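Local coordinates for polycomb protein Pcl (PDB 5OQD), which takes part, as a Polycomb-group subunit of the Esc/E(z) histone H3 methyltransferase complex, in establishing repression of homeotic genes in the early embryo, at residues 42-52 against 69-78; 92-100 against 147-158. All coordinates share one frame; numbering follows the deposited sequence.

Contact 1: 42-52 against 69-78. With ZN (zinc ion), chain L.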
loop_
_atom_site.group_PDB
_atom_site.type_symbol
_atom_site.label_atom_id
_atom_site.label_comp_id
_atom_site.label_asym_id
_atom_site.label_seq_id
_atom_site.Cartn_x
_atom_site.Cartn_y
_atom_site.Cartn_z
ATOM N N MET B 42 -9.147 -0.900 6.290
ATOM C CA MET B 42 -9.336 0.178 7.258
ATOM C C MET B 42 -8.482 1.386 6.892
ATOM O O MET B 42 -7.318 1.243 6.518
ATOM C CB MET B 42 -9.001 -0.289 8.675
ATOM C CG MET B 42 -10.052 -1.185 9.306
ATOM S SD MET B 42 -9.803 -1.382 11.078
ATOM C CE MET B 42 -10.231 0.259 11.661
ATOM N N LEU B 43 -9.066 2.574 6.999
ATOM C CA LEU B 43 -8.339 3.803 6.712
ATOM C C LEU B 43 -8.382 4.759 7.899
ATOM O O LEU B 43 -9.313 4.725 8.706
ATOM C CB LEU B 43 -8.904 4.484 5.463
ATOM C CG LEU B 43 -8.745 3.728 4.141
ATOM C CD1 LEU B 43 -9.317 4.537 2.988
ATOM C CD2 LEU B 43 -7.284 3.382 3.887
ATOM N N GLN B 44 -7.368 5.611 7.997
ATOM C CA GLN B 44 -7.277 6.582 9.078
ATOM C C GLN B 44 -7.528 7.991 8.552
ATOM O O GLN B 44 -6.896 8.418 7.583
ATOM C CB GLN B 44 -5.905 6.504 9.747
ATOM C CG GLN B 44 -5.743 7.397 10.968
ATOM C CD GLN B 44 -4.340 7.338 11.537
ATOM O OE1 GLN B 44 -3.373 7.099 10.810
ATOM N NE2 GLN B 44 -4.218 7.557 12.839
ATOM N N CYS B 45 -8.456 8.705 9.181
ATOM C CA CYS B 45 -8.743 10.084 8.801
ATOM C C CYS B 45 -7.500 10.951 8.977
ATOM O O CYS B 45 -6.759 10.795 9.948
ATOM C CB CYS B 45 -9.903 10.642 9.627
ATOM S SG CYS B 45 -10.378 12.347 9.224
ATOM N N CYS B 46 -7.205 11.796 8.006
ATOM C CA CYS B 46 -6.100 12.720 8.170
ATOM C C CYS B 46 -6.308 13.788 9.244
ATOM O O CYS B 46 -5.382 14.124 9.953
ATOM C CB CYS B 46 -5.669 13.335 6.836
ATOM S SG CYS B 46 -6.952 14.139 5.867
ATOM N N LYS B 47 -7.491 14.381 9.308
ATOM C CA LYS B 47 -7.788 15.369 10.348
ATOM C C LYS B 47 -8.010 14.945 11.818
ATOM O O LYS B 47 -7.427 15.527 12.718
ATOM C CB LYS B 47 -8.880 16.319 9.870
ATOM C CG LYS B 47 -8.352 17.347 8.887
ATOM C CD LYS B 47 -9.457 18.185 8.284
ATOM C CE LYS B 47 -8.882 19.397 7.583
ATOM N NZ LYS B 47 -9.953 20.277 7.056
ATOM N N CYS B 48 -8.816 13.913 12.041
ATOM C CA CYS B 48 -9.194 13.459 13.378
ATOM C C CYS B 48 -8.339 12.279 13.834
ATOM O O CYS B 48 -8.299 11.955 15.023
ATOM C CB CYS B 48 -10.677 13.079 13.417
ATOM S SG CYS B 48 -11.100 11.554 12.541
ATOM N N ARG B 49 -7.674 11.641 12.875
ATOM C CA ARG B 49 -6.755 10.529 13.127
ATOM C C ARG B 49 -7.440 9.301 13.724
ATOM O O ARG B 49 -6.787 8.449 14.326
ATOM C CB ARG B 49 -5.611 10.978 14.039
ATOM C CG ARG B 49 -4.913 12.246 13.571
ATOM C CD ARG B 49 -3.766 12.620 14.488
ATOM N NE ARG B 49 -3.199 13.920 14.143
ATOM C CZ ARG B 49 -2.241 14.522 14.839
ATOM N NH1 ARG B 49 -1.745 13.943 15.923
ATOM N NH2 ARG B 49 -1.784 15.705 14.453
ATOM N N ASN B 50 -8.755 9.207 13.549
ATOM C CA ASN B 50 -9.487 8.010 13.947
ATOM C C ASN B 50 -9.482 6.978 12.825
ATOM O O ASN B 50 -9.305 7.321 11.656
ATOM C CB ASN B 50 -10.927 8.355 14.340
ATOM C CG ASN B 50 -11.013 9.057 15.683
ATOM O OD1 ASN B 50 -10.312 8.701 16.630
ATOM N ND2 ASN B 50 -11.873 10.065 15.770
ATOM N N TRP B 51 -9.674 5.713 13.183
ATOM C CA TRP B 51 -9.685 4.640 12.195
ATOM C C TRP B 51 -11.116 4.247 11.831
ATOM O O TRP B 51 -12.015 4.277 12.672
ATOM C CB TRP B 51 -8.907 3.429 12.713
ATOM C CG TRP B 51 -7.470 3.730 13.012
ATOM C CD1 TRP B 51 -6.959 4.205 14.184
ATOM C CD2 TRP B 51 -6.358 3.576 12.122
ATOM N NE1 TRP B 51 -5.598 4.358 14.079
ATOM C CE2 TRP B 51 -5.204 3.978 12.824
ATOM C CE3 TRP B 51 -6.225 3.137 10.800
ATOM C CZ2 TRP B 51 -3.936 3.953 12.251
ATOM C CZ3 TRP B 51 -4.964 3.115 10.233
ATOM C CH2 TRP B 51 -3.836 3.521 10.958
ATOM N N PHE B 52 -11.320 3.887 10.567
ATOM C CA PHE B 52 -12.652 3.583 10.057
ATOM C C PHE B 52 -12.660 2.300 9.233
ATOM O O PHE B 52 -11.725 2.037 8.476
ATOM C CB PHE B 52 -13.174 4.738 9.194
ATOM C CG PHE B 52 -13.338 6.036 9.934
ATOM C CD1 PHE B 52 -12.251 6.858 10.179
ATOM C CD2 PHE B 52 -14.587 6.444 10.366
ATOM C CE1 PHE B 52 -12.403 8.054 10.852
ATOM C CE2 PHE B 52 -14.749 7.640 11.041
ATOM C CZ PHE B 52 -13.654 8.447 11.285
ATOM N N MET B 69 -3.022 0.397 1.621
ATOM C CA MET B 69 -3.729 1.475 2.278
ATOM C C MET B 69 -3.391 2.815 1.667
ATOM O O MET B 69 -3.461 3.834 2.336
ATOM C CB MET B 69 -3.414 1.491 3.764
ATOM C CG MET B 69 -4.112 0.394 4.535
ATOM S SD MET B 69 -3.291 0.027 6.090
ATOM C CE MET B 69 -3.355 1.616 6.909
ATOM N N PHE B 70 -3.010 2.822 0.401
ATOM C CA PHE B 70 -2.455 4.021 -0.183
ATOM C C PHE B 70 -3.563 4.969 -0.595
ATOM O O PHE B 70 -3.877 5.113 -1.768
ATOM C CB PHE B 70 -1.584 3.666 -1.379
ATOM C CG PHE B 70 -0.346 2.908 -1.018
ATOM C CD1 PHE B 70 -0.365 1.539 -0.919
ATOM C CD2 PHE B 70 0.836 3.571 -0.779
ATOM C CE1 PHE B 70 0.772 0.843 -0.584
ATOM C CE2 PHE B 70 1.976 2.882 -0.444
ATOM C CZ PHE B 70 1.945 1.515 -0.348
ATOM N N PHE B 71 -4.147 5.606 0.412
ATOM C CA PHE B 71 -5.239 6.544 0.233
ATOM C C PHE B 71 -5.072 7.722 1.173
ATOM O O PHE B 71 -4.443 7.610 2.208
ATOM C CB PHE B 71 -6.564 5.868 0.558
ATOM C CG PHE B 71 -6.984 4.834 -0.432
ATOM C CD1 PHE B 71 -7.691 5.190 -1.558
ATOM C CD2 PHE B 71 -6.695 3.506 -0.223
ATOM C CE1 PHE B 71 -8.092 4.241 -2.466
ATOM C CE2 PHE B 71 -7.090 2.549 -1.128
ATOM C CZ PHE B 71 -7.790 2.916 -2.252
ATOM N N VAL B 72 -5.658 8.850 0.810
ATOM C CA VAL B 72 -5.797 9.981 1.716
ATOM C C VAL B 72 -7.267 10.113 2.083
ATOM O O VAL B 72 -8.109 10.367 1.223
ATOM C CB VAL B 72 -5.293 11.297 1.099
ATOM C CG1 VAL B 72 -5.622 12.470 2.013
ATOM C CG2 VAL B 72 -3.800 11.226 0.837
ATOM N N PHE B 73 -7.577 9.927 3.362
ATOM C CA PHE B 73 -8.966 9.892 3.798
ATOM C C PHE B 73 -9.300 10.967 4.825
ATOM O O PHE B 73 -8.524 11.242 5.739
ATOM C CB PHE B 73 -9.302 8.512 4.368
ATOM C CG PHE B 73 -10.646 8.444 5.032
ATOM C CD1 PHE B 73 -11.805 8.667 4.308
ATOM C CD2 PHE B 73 -10.752 8.155 6.382
ATOM C CE1 PHE B 73 -13.041 8.609 4.918
ATOM C CE2 PHE B 73 -11.987 8.091 6.996
ATOM C CZ PHE B 73 -13.134 8.317 6.264
ATOM N N CYS B 74 -10.470 11.574 4.654
ATOM C CA CYS B 74 -11.003 12.522 5.620
ATOM C C CYS B 74 -12.489 12.245 5.813
ATOM O O CYS B 74 -13.259 12.260 4.853
ATOM C CB CYS B 74 -10.773 13.961 5.161
ATOM S SG CYS B 74 -11.031 15.208 6.444
ATOM N N CYS B 75 -12.887 11.982 7.054
ATOM C CA CYS B 75 -14.259 11.576 7.349
ATOM C C CYS B 75 -15.250 12.730 7.215
ATOM O O CYS B 75 -14.861 13.879 6.999
ATOM C CB CYS B 75 -14.349 10.977 8.756
ATOM S SG CYS B 75 -14.120 12.170 10.098
ATOM N N THR B 76 -16.533 12.409 7.349
ATOM C CA THR B 76 -17.599 13.398 7.222
ATOM C C THR B 76 -17.588 14.405 8.367
ATOM O O THR B 76 -18.020 15.548 8.203
ATOM C CB THR B 76 -18.981 12.722 7.162
ATOM O OG1 THR B 76 -19.092 11.764 8.220
ATOM C CG2 THR B 76 -19.168 12.012 5.831
ATOM N N VAL B 77 -17.088 13.984 9.524
ATOM C CA VAL B 77 -17.024 14.863 10.686
ATOM C C VAL B 77 -16.005 15.977 10.475
ATOM O O VAL B 77 -16.273 17.145 10.755
ATOM C CB VAL B 77 -16.658 14.083 11.965
ATOM C CG1 VAL B 77 -16.734 14.991 13.183
ATOM C CG2 VAL B 77 -17.581 12.883 12.133
ATOM N N CYS B 78 -14.835 15.608 9.967
ATOM C CA CYS B 78 -13.735 16.551 9.804
ATOM C C CYS B 78 -13.827 17.346 8.506
ATOM O O CYS B 78 -13.176 18.380 8.362
ATOM C CB CYS B 78 -12.394 15.812 9.859
ATOM S SG CYS B 78 -12.069 14.951 11.412
HETATM ZN ZN ZN L . -12.116 12.731 10.909
HETATM O O HOH W 1 -5.286 9.792 5.535
#

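Contact 2: 92-100 against 147-158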
loop_
_atom_site.group_PDB
_atom_site.type_symbol
_atom_site.label_atom_id
_atom_site.label_comp_id
_atom_site.label_asym_id
_atom_site.label_seq_id
_atom_site.Cartn_x
_atom_site.Cartn_y
_atom_site.Cartn_z
ATOM N N TRP B 92 7.034 1.255 -7.703
ATOM C CA TRP B 92 7.307 -0.169 -7.846
ATOM C C TRP B 92 7.619 -0.843 -6.520
ATOM O O TRP B 92 7.257 -1.983 -6.309
ATOM C CB TRP B 92 8.438 -0.406 -8.846
ATOM C CG TRP B 92 7.987 -0.266 -10.247
ATOM C CD1 TRP B 92 8.467 0.593 -11.178
ATOM C CD2 TRP B 92 6.936 -0.996 -10.878
ATOM N NE1 TRP B 92 7.786 0.444 -12.352
ATOM C CE2 TRP B 92 6.840 -0.531 -12.193
ATOM C CE3 TRP B 92 6.068 -2.000 -10.458
ATOM C CZ2 TRP B 92 5.912 -1.030 -13.088
ATOM C CZ3 TRP B 92 5.153 -2.494 -11.348
ATOM C CH2 TRP B 92 5.080 -2.012 -12.646
ATOM N N VAL B 93 8.308 -0.149 -5.632
ATOM C CA VAL B 93 8.625 -0.722 -4.339
ATOM C C VAL B 93 7.341 -1.041 -3.590
ATOM O O VAL B 93 7.251 -2.051 -2.911
ATOM C CB VAL B 93 9.491 0.224 -3.492
ATOM C CG1 VAL B 93 8.867 1.602 -3.427
ATOM C CG2 VAL B 93 9.679 -0.335 -2.098
ATOM N N ASP B 94 6.356 -0.162 -3.704
ATOM C CA ASP B 94 5.051 -0.381 -3.098
ATOM C C ASP B 94 4.330 -1.594 -3.684
ATOM O O ASP B 94 3.712 -2.364 -2.966
ATOM C CB ASP B 94 4.195 0.877 -3.221
ATOM C CG ASP B 94 4.904 2.112 -2.711
ATOM O OD1 ASP B 94 5.592 2.020 -1.686
ATOM O OD2 ASP B 94 4.773 3.176 -3.333
ATOM N N VAL B 95 4.423 -1.760 -4.993
ATOM C CA VAL B 95 3.860 -2.915 -5.681
ATOM C C VAL B 95 4.535 -4.207 -5.224
ATOM O O VAL B 95 3.868 -5.211 -4.966
ATOM C CB VAL B 95 4.004 -2.775 -7.208
ATOM C CG1 VAL B 95 3.592 -4.064 -7.905
ATOM C CG2 VAL B 95 3.187 -1.599 -7.710
ATOM N N LEU B 96 5.859 -4.166 -5.119
ATOM C CA LEU B 96 6.636 -5.328 -4.702
ATOM C C LEU B 96 6.350 -5.713 -3.255
ATOM O O LEU B 96 6.233 -6.895 -2.933
ATOM C CB LEU B 96 8.131 -5.061 -4.885
ATOM C CG LEU B 96 8.639 -5.036 -6.327
ATOM C CD1 LEU B 96 10.072 -4.531 -6.389
ATOM C CD2 LEU B 96 8.527 -6.417 -6.953
ATOM N N HIS B 97 6.242 -4.713 -2.384
ATOM C CA HIS B 97 5.949 -4.966 -0.978
ATOM C C HIS B 97 4.542 -5.537 -0.829
ATOM O O HIS B 97 4.323 -6.456 -0.042
ATOM C CB HIS B 97 6.100 -3.687 -0.147
ATOM C CG HIS B 97 6.222 -3.935 1.324
ATOM N ND1 HIS B 97 7.122 -3.258 2.120
ATOM C CD2 HIS B 97 5.561 -4.785 2.145
ATOM C CE1 HIS B 97 7.012 -3.684 3.367
ATOM N NE2 HIS B 97 6.072 -4.611 3.407
ATOM N N ILE B 98 3.597 -4.990 -1.588
ATOM C CA ILE B 98 2.230 -5.504 -1.612
ATOM C C ILE B 98 2.211 -6.950 -2.098
ATOM O O ILE B 98 1.520 -7.799 -1.533
ATOM C CB ILE B 98 1.318 -4.642 -2.512
ATOM C CG1 ILE B 98 0.967 -3.327 -1.814
ATOM C CG2 ILE B 98 0.042 -5.393 -2.871
ATOM C CD1 ILE B 98 0.163 -2.377 -2.678
ATOM N N ALA B 99 2.986 -7.223 -3.143
ATOM C CA ALA B 99 3.067 -8.562 -3.715
ATOM C C ALA B 99 3.596 -9.572 -2.703
ATOM O O ALA B 99 2.994 -10.623 -2.491
ATOM C CB ALA B 99 3.942 -8.553 -4.961
ATOM N N LEU B 100 4.721 -9.243 -2.075
ATOM C CA LEU B 100 5.359 -10.143 -1.120
ATOM C C LEU B 100 4.546 -10.302 0.163
ATOM O O LEU B 100 4.623 -11.334 0.829
ATOM C CB LEU B 100 6.766 -9.644 -0.786
ATOM C CG LEU B 100 7.781 -9.699 -1.931
ATOM C CD1 LEU B 100 9.093 -9.051 -1.525
ATOM C CD2 LEU B 100 8.010 -11.137 -2.368
ATOM N N LEU B 147 12.369 -4.015 -11.890
ATOM C CA LEU B 147 11.990 -4.688 -10.652
ATOM C C LEU B 147 13.205 -5.266 -9.933
ATOM O O LEU B 147 13.280 -5.236 -8.705
ATOM C CB LEU B 147 10.975 -5.799 -10.928
ATOM C CG LEU B 147 9.562 -5.354 -11.308
ATOM C CD1 LEU B 147 8.648 -6.558 -11.488
ATOM C CD2 LEU B 147 9.001 -4.398 -10.267
ATOM N N LYS B 148 14.149 -5.798 -10.706
ATOM C CA LYS B 148 15.387 -6.334 -10.147
ATOM C C LYS B 148 16.168 -5.251 -9.415
ATOM O O LYS B 148 16.675 -5.471 -8.316
ATOM C CB LYS B 148 16.261 -6.949 -11.244
ATOM C CG LYS B 148 15.853 -8.350 -11.673
ATOM C CD LYS B 148 16.798 -8.879 -12.740
ATOM C CE LYS B 148 16.506 -10.333 -13.074
ATOM N NZ LYS B 148 17.344 -10.816 -14.208
ATOM N N GLN B 149 16.257 -4.079 -10.034
ATOM C CA GLN B 149 17.015 -2.970 -9.468
ATOM C C GLN B 149 16.328 -2.391 -8.236
ATOM O O GLN B 149 16.992 -2.028 -7.263
ATOM C CB GLN B 149 17.223 -1.876 -10.514
ATOM C CG GLN B 149 18.139 -0.760 -10.054
ATOM C CD GLN B 149 19.476 -1.280 -9.565
ATOM O OE1 GLN B 149 20.043 -2.211 -10.135
ATOM N NE2 GLN B 149 19.985 -0.683 -8.493
ATOM N N THR B 150 15.002 -2.308 -8.283
ATOM C CA THR B 150 14.218 -1.792 -7.163
ATOM C C THR B 150 14.447 -2.628 -5.907
ATOM O O THR B 150 14.623 -2.091 -4.813
ATOM C CB THR B 150 12.708 -1.769 -7.491
ATOM O OG1 THR B 150 12.491 -1.004 -8.683
ATOM C CG2 THR B 150 11.918 -1.158 -6.348
ATOM N N LEU B 151 14.446 -3.945 -6.081
ATOM C CA LEU B 151 14.685 -4.873 -4.982
ATOM C C LEU B 151 16.093 -4.709 -4.416
ATOM O O LEU B 151 16.329 -4.969 -3.236
ATOM C CB LEU B 151 14.462 -6.315 -5.443
ATOM C CG LEU B 151 13.011 -6.698 -5.744
ATOM C CD1 LEU B 151 12.938 -7.928 -6.629
ATOM C CD2 LEU B 151 12.244 -6.929 -4.451
ATOM N N LYS B 152 17.026 -4.278 -5.262
ATOM C CA LYS B 152 18.387 -3.997 -4.820
ATOM C C LYS B 152 18.458 -2.686 -4.046
ATOM O O LYS B 152 19.038 -2.625 -2.964
ATOM C CB LYS B 152 19.345 -3.943 -6.010
ATOM C CG LYS B 152 20.222 -5.171 -6.161
ATOM C CD LYS B 152 21.422 -4.869 -7.044
ATOM C CE LYS B 152 22.250 -6.120 -7.300
ATOM N NZ LYS B 152 21.477 -7.147 -8.053
ATOM N N ASP B 153 17.865 -1.638 -4.612
ATOM C CA ASP B 153 17.852 -0.322 -3.981
ATOM C C ASP B 153 17.155 -0.365 -2.625
ATOM O O ASP B 153 17.492 0.395 -1.716
ATOM C CB ASP B 153 17.166 0.703 -4.887
ATOM C CG ASP B 153 17.869 0.867 -6.220
ATOM O OD1 ASP B 153 19.065 0.520 -6.314
ATOM O OD2 ASP B 153 17.226 1.353 -7.174
ATOM N N TYR B 154 16.176 -1.254 -2.504
ATOM C CA TYR B 154 15.452 -1.436 -1.253
ATOM C C TYR B 154 15.863 -2.685 -0.482
ATOM O O TYR B 154 15.032 -3.336 0.149
ATOM C CB TYR B 154 13.943 -1.418 -1.504
ATOM C CG TYR B 154 13.392 -0.042 -1.781
ATOM C CD1 TYR B 154 13.475 0.521 -3.050
ATOM C CD2 TYR B 154 12.798 0.702 -0.768
ATOM C CE1 TYR B 154 12.974 1.784 -3.306
ATOM C CE2 TYR B 154 12.287 1.963 -1.015
ATOM C CZ TYR B 154 12.383 2.502 -2.285
ATOM O OH TYR B 154 11.881 3.760 -2.537
ATOM N N SER B 155 17.154 -3.006 -0.532
ATOM C CA SER B 155 17.691 -4.161 0.180
ATOM C C SER B 155 17.345 -4.177 1.665
ATOM O O SER B 155 17.362 -5.227 2.305
ATOM C CB SER B 155 19.208 -4.248 -0.006
ATOM O OG SER B 155 19.545 -4.354 -1.378
ATOM N N ASP B 156 17.032 -3.003 2.205
ATOM C CA ASP B 156 16.654 -2.876 3.606
ATOM C C ASP B 156 15.305 -3.536 3.879
ATOM O O ASP B 156 15.079 -4.078 4.960
ATOM C CB ASP B 156 16.619 -1.400 4.012
ATOM C CG ASP B 156 15.768 -0.558 3.082
ATOM O OD1 ASP B 156 16.131 -0.437 1.891
ATOM O OD2 ASP B 156 14.744 -0.007 3.541
ATOM N N ARG B 157 14.411 -3.499 2.912
ATOM C CA ARG B 157 13.121 -4.141 3.043
ATOM C C ARG B 157 13.048 -5.515 2.433
ATOM O O ARG B 157 12.253 -6.312 2.808
ATOM C CB ARG B 157 12.050 -3.298 2.392
ATOM C CG ARG B 157 12.129 -1.840 2.732
ATOM C CD ARG B 157 10.755 -1.234 2.836
ATOM N NE ARG B 157 10.725 0.155 2.422
ATOM C CZ ARG B 157 9.656 0.737 1.920
ATOM N NH1 ARG B 157 8.539 0.063 1.794
ATOM N NH2 ARG B 157 9.703 1.993 1.568
ATOM N N PHE B 158 13.888 -5.781 1.465
ATOM C CA PHE B 158 13.839 -7.052 0.749
ATOM C C PHE B 158 15.139 -7.851 0.846
ATOM O O PHE B 158 16.219 -7.333 0.556
ATOM C CB PHE B 158 13.509 -6.814 -0.726
ATOM C CG PHE B 158 12.301 -5.951 -0.950
ATOM C CD1 PHE B 158 11.060 -6.340 -0.479
ATOM C CD2 PHE B 158 12.404 -4.757 -1.645
ATOM C CE1 PHE B 158 9.944 -5.549 -0.688
ATOM C CE2 PHE B 158 11.292 -3.961 -1.859
ATOM C CZ PHE B 158 10.059 -4.358 -1.377
HETATM O O HOH W 2 6.103 0.115 0.917
#

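Contact 1: 42-52 against 69-78
Four thiolates, two from each segment, close on one zinc ion: C45 and C48 from the turn after strand 42-44, C75 and C78 from the turn just after strand 71-74. This is a Cys4 site of the second PHD finger, whose other zinc is held by C30, C32, H53 and C56. Zinc lies 2.2 Å from C75 SG and 2.5 Å from C45 SG. The sulfur of C45 also accepts a nearly straight bond from C75 N across the segments (3.3 Å, 168° at the hydrogen) and another from C48 N within its own turn; such N-H donors probably offset part of the charge gathered on the thiolates. One residue on from C45, C46 N donates to F73 O at 2.7 Å. A water extends this backbone link, donating to Q44 O and accepting from F73 N.

Next to the site the contact becomes aromatic. F73 reaches F52 because its CG lies anti to the backbone N (chi1 171°), and its edge is directed at the F52 face in an offset edge-to-face pair, planes 75° apart. The far end of the F52 ring meets C75, CZ lying 3.6 Å from C75 CB, which ties this ring to a zinc ligand. L43 points its methyls at the start of strand 71-74 and the residues before it, CD1 against F71 CB and CD2 near M69 O and CB. On the metal's other flank K47 lays CB against C78 CB and CD against C74 SG, while its NZ goes on to the carbonyls of P188 and E190. At the end remote from zinc, M69 bends at chi3 and brings CE to the W51 indole edge, 4.0 Å from CZ3.

Contact 2: 92-100 against 147-158
V93 sets its CG2 methyl over the centre of the Y154 ring, a CH-pi contact with the carbon 3.6 Å from the centroid and 13° off the normal. It is part of the helical packing of the winged-helix domain, where helix 92-104 meets the end of helix 140-153 and the turn into strand 158-161, the short helical segments crossing at 84°. CG2 is carried there by lying anti to the V93 backbone N, and the same methyl also touches F158 CE2.

The tight part is apolar. F158 is pushed in against helix 92-104, its CZ facing L96 CB, V93 O and H97 N, and its CD1 3.5 Å from L100 CD1. L151 CD2 covers one face of the F158 ring and R157 CB the opposite one. L96 divides its methyls: CD1 reaches L151 CG at 3.7 Å and also T150 CG2, whereas CD2 meets L147 CD2. The same L147 methyl touches W92 CE3, the two side chains crossing at about a right angle.

Toward D94 and R157, both partly exposed, the contact turns polar and takes in a water. The bent R157 side chain passes its guanidinium over V93 CG2 and brings NH1 to the edge of H97, 3.6 Å from ND1, with the two planes 57° apart. H97 NE2 is held by the carbonyl of G177. D94 and R157 do not meet directly: a water lies in the guanidinium plane, accepts from R157 NH1 at 2.6 Å and donates to D94 OD1 at 3.3 Å.

Contact 1 builds the PHD finger and contact 2 the winged-helix domain; they follow one another along the chain, with centres about 27 Å apart on opposite sides of its middle. In the partly buried 42-52/69-78 contact, metal bonds, one backbone hydrogen bond and an N-H to sulfur bond join short strands and turns around a modest aromatic patch. The more buried 92-100/147-158 contact relies on leucine, valine and aromatic side chains between helix 92-104 and helix 140-153 with the turn and strand that follow, D94 and R157 being bridged by water at one margin. F70, turned away from 42-52, helps join the two domains: its CZ lies 3.7 Å from D94 CB, and its CE1 packs on I98 CD1.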